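Local coordinates for protein AA9 family lytic polysaccharide monooxygenase D (Myceliophthora thermophila, PDB 5UFV) that oxidatively cleaves crystalline and amorphous cellulose with a single active-site copper ion, giving C1-oxidised products, at residues A[187-192]-A[221-226]. Sequence-based numbering, arbitrary orientation.
Sequences ASYKAA and GPPVFK
The ring of Pro222 packs on the backbone of Tyr189: its CG lies 3.5 Å from the carbonyl O of Tyr189, while its CB rests near the carbonyl O of Ser188. The same CG also touches the methyl of Ala191, with 4.1 Å between Pro222 CG and Ala191 CB. No direct hydrogen bond crosses between the two segments, so the contact rests mainly on packing around Tyr189. A water lies between Tyr189 O and Pro223 O, placed to donate to both, but its 2.4 Å approach to Tyr189 O is so short that the bridge is doubtful in detail. Pro223 then approaches the tyrosine ring twice. Its CG sits 4.0 Å from Tyr189 CE1, and its carbonyl O reaches the ring's edge in plane, 3.4 Å from Tyr189 CD1. In the immunoglobulin-like beta-sandwich of AA9 enzymes, 190-191 is an outermost strand beside 101-107, and the C-terminal segment 221-226 runs past it, held by backbone hydrogen bonding between Phe225 and Lys103 and by a hydrogen bond between Lys103 NZ and Pro222 O. Val224 offers its carbonyl O to Tyr189 CE1, approaching obliquely. Phe225, CG anti to its backbone N (chi1 -176°), turns its edge to the Tyr189 face in a T-shaped pair, with CD1 over the ring centre and planes at 64°. An alanine in place of Tyr189 would probably leave Pro223 CG facing a gap and the edge of Phe225 without the ring face it packs on. At Lys226, a second water accepts from the backbone N and makes a weak, long bond of 3.4 Å to Tyr189 OH.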
ATOM      1  N   ALA A 187      -6.417   1.633 -18.751  1.00 55.86           N
ATOM      2  CA  ALA A 187      -7.564   1.548 -17.844  1.00 55.34           C
ATOM      3  C   ALA A 187      -7.650   0.188 -17.131  1.00 54.64           C
ATOM      4  O   ALA A 187      -8.155   0.114 -16.011  1.00 56.86           O
ATOM      5  CB  ALA A 187      -8.863   1.855 -18.598  1.00 57.01           C
ATOM      6  N   SER A 188      -7.138  -0.870 -17.757  1.00 53.57           N
ATOM      7  CA  SER A 188      -7.155  -2.220 -17.158  1.00 52.37           C
ATOM      8  C   SER A 188      -6.171  -2.395 -15.994  1.00 48.99           C
ATOM      9  O   SER A 188      -6.199  -3.419 -15.297  1.00 46.41           O
ATOM     10  CB  SER A 188      -6.829  -3.263 -18.228  1.00 52.19           C
ATOM     11  OG  SER A 188      -5.590  -2.947 -18.816  1.00 51.59           O
ATOM     12  N   TYR A 189      -5.278  -1.423 -15.823  1.00 47.55           N
ATOM     13  CA  TYR A 189      -4.300  -1.426 -14.722  1.00 46.33           C
ATOM     14  C   TYR A 189      -4.796  -0.576 -13.550  1.00 44.83           C
ATOM     15  O   TYR A 189      -4.236  -0.620 -12.451  1.00 45.20           O
ATOM     16  CB  TYR A 189      -2.925  -0.906 -15.189  1.00 45.29           C
ATOM     17  CG  TYR A 189      -2.099  -1.873 -16.007  1.00 46.36           C
ATOM     18  CD1 TYR A 189      -1.505  -2.973 -15.415  1.00 46.57           C
ATOM     19  CD2 TYR A 189      -1.884  -1.677 -17.373  1.00 49.90           C
ATOM     20  CE1 TYR A 189      -0.737  -3.872 -16.144  1.00 47.08           C
ATOM     21  CE2 TYR A 189      -1.114  -2.573 -18.114  1.00 51.54           C
ATOM     22  CZ  TYR A 189      -0.544  -3.673 -17.487  1.00 49.47           C
ATOM     23  OH  TYR A 189       0.227  -4.568 -18.183  1.00 48.95           O
ATOM     24  N   LYS A 190      -5.847   0.195 -13.784  1.00 45.22           N
ATOM     25  CA  LYS A 190      -6.330   1.160 -12.805  1.00 43.84           C
ATOM     26  C   LYS A 190      -7.593   0.675 -12.104  1.00 42.39           C
ATOM     27  O   LYS A 190      -8.383  -0.071 -12.696  1.00 44.62           O
ATOM     28  CB  LYS A 190      -6.635   2.493 -13.486  1.00 45.53           C
ATOM     29  CG  LYS A 190      -5.414   3.267 -13.943  1.00 45.36           C
ATOM     30  CD  LYS A 190      -5.831   4.274 -15.002  1.00 47.17           C
ATOM     31  CE  LYS A 190      -4.905   5.476 -15.050  1.00 47.66           C
ATOM     32  NZ  LYS A 190      -5.198   6.254 -16.282  1.00 48.89           N
ATOM     33  N   ALA A 191      -7.754   1.117 -10.847  1.00 39.85           N
ATOM     34  CA  ALA A 191      -8.939   0.865 -10.007  1.00 36.37           C
ATOM     35  C   ALA A 191      -9.270   2.064  -9.126  1.00 34.24           C
ATOM     36  O   ALA A 191      -8.442   2.947  -8.897  1.00 32.64           O
ATOM     37  CB  ALA A 191      -8.691  -0.321  -9.110  1.00 35.10           C
ATOM     38  N   ALA A 192     -10.499   2.082  -8.642  1.00 32.94           N
ATOM     39  CA  ALA A 192     -10.902   2.979  -7.590  1.00 32.64           C
ATOM     40  C   ALA A 192     -10.580   2.358  -6.242  1.00 30.77           C
ATOM     41  O   ALA A 192     -10.489   1.132  -6.115  1.00 29.33           O
ATOM     42  CB  ALA A 192     -12.400   3.246  -7.696  1.00 34.35           C
ATOM     43  N   GLY A 221      -6.782  -6.682  -6.524  1.00 32.93           N
ATOM     44  CA  GLY A 221      -6.500  -5.561  -7.400  1.00 33.93           C
ATOM     45  C   GLY A 221      -5.996  -6.029  -8.764  1.00 36.03           C
ATOM     46  O   GLY A 221      -5.799  -7.225  -8.970  1.00 34.95           O
ATOM     47  N   PRO A 222      -5.758  -5.079  -9.689  1.00 36.75           N
ATOM     48  CA  PRO A 222      -5.305  -5.358 -11.040  1.00 38.07           C
ATOM     49  C   PRO A 222      -3.854  -5.801 -11.075  1.00 39.38           C
ATOM     50  O   PRO A 222      -3.152  -5.609 -10.094  1.00 38.62           O
ATOM     51  CB  PRO A 222      -5.453  -4.001 -11.765  1.00 38.47           C
ATOM     52  CG  PRO A 222      -6.179  -3.101 -10.821  1.00 38.65           C
ATOM     53  CD  PRO A 222      -5.893  -3.633  -9.453  1.00 36.83           C
ATOM     54  N   PRO A 223      -3.399  -6.375 -12.213  1.00 41.49           N
ATOM     55  CA  PRO A 223      -1.985  -6.712 -12.378  1.00 41.00           C
ATOM     56  C   PRO A 223      -1.119  -5.506 -12.130  1.00 39.86           C
ATOM     57  O   PRO A 223      -1.566  -4.391 -12.319  1.00 39.95           O
ATOM     58  CB  PRO A 223      -1.871  -7.103 -13.862  1.00 43.61           C
ATOM     59  CG  PRO A 223      -3.127  -6.620 -14.515  1.00 44.92           C
ATOM     60  CD  PRO A 223      -4.175  -6.618 -13.445  1.00 43.13           C
ATOM     61  N   VAL A 224       0.124  -5.732 -11.737  1.00 39.75           N
ATOM     62  CA  VAL A 224       1.059  -4.643 -11.486  1.00 38.72           C
ATOM     63  C   VAL A 224       1.460  -3.931 -12.772  1.00 39.25           C
ATOM     64  O   VAL A 224       1.770  -4.583 -13.760  1.00 39.84           O
ATOM     65  CB  VAL A 224       2.349  -5.178 -10.829  1.00 39.79           C
ATOM     66  CG1 VAL A 224       3.402  -4.073 -10.671  1.00 39.77           C
ATOM     67  CG2 VAL A 224       2.029  -5.835  -9.488  1.00 38.64           C
ATOM     68  N   PHE A 225       1.521  -2.603 -12.725  1.00 39.06           N
ATOM     69  CA  PHE A 225       2.070  -1.820 -13.826  1.00 40.96           C
ATOM     70  C   PHE A 225       3.592  -1.728 -13.795  1.00 44.65           C
ATOM     71  O   PHE A 225       4.163  -1.239 -12.826  1.00 46.33           O
ATOM     72  CB  PHE A 225       1.489  -0.417 -13.800  1.00 40.17           C
ATOM     73  CG  PHE A 225       1.929   0.426 -14.940  1.00 39.76           C
ATOM     74  CD1 PHE A 225       1.683   0.028 -16.237  1.00 42.55           C
ATOM     75  CD2 PHE A 225       2.609   1.596 -14.724  1.00 39.38           C
ATOM     76  CE1 PHE A 225       2.103   0.796 -17.312  1.00 44.31           C
ATOM     77  CE2 PHE A 225       3.036   2.375 -15.780  1.00 41.30           C
ATOM     78  CZ  PHE A 225       2.776   1.980 -17.080  1.00 43.75           C
ATOM     79  N   LYS A 226       4.236  -2.159 -14.880  1.00 51.28           N
ATOM     80  CA  LYS A 226       5.707  -2.276 -14.970  1.00 56.73           C
ATOM     81  C   LYS A 226       6.396  -1.134 -15.722  1.00 57.38           C
ATOM     82  O   LYS A 226       7.594  -0.917 -15.551  1.00 55.02           O
ATOM     83  CB  LYS A 226       6.092  -3.567 -15.701  1.00 60.44           C
ATOM     84  CG  LYS A 226       5.535  -4.843 -15.106  1.00 62.85           C
ATOM     85  CD  LYS A 226       6.328  -5.318 -13.891  1.00 63.88           C
ATOM     86  CE  LYS A 226       5.784  -6.671 -13.424  1.00 64.84           C
ATOM     87  NZ  LYS A 226       6.646  -7.382 -12.441  1.00 64.16           N
TER
HETATM   88  O   HOH W   1      -2.575  -2.080 -11.510  1.00 39.88           O
HETATM   89  O   HOH W   2       3.180  -3.311 -17.020  1.00 39.90           O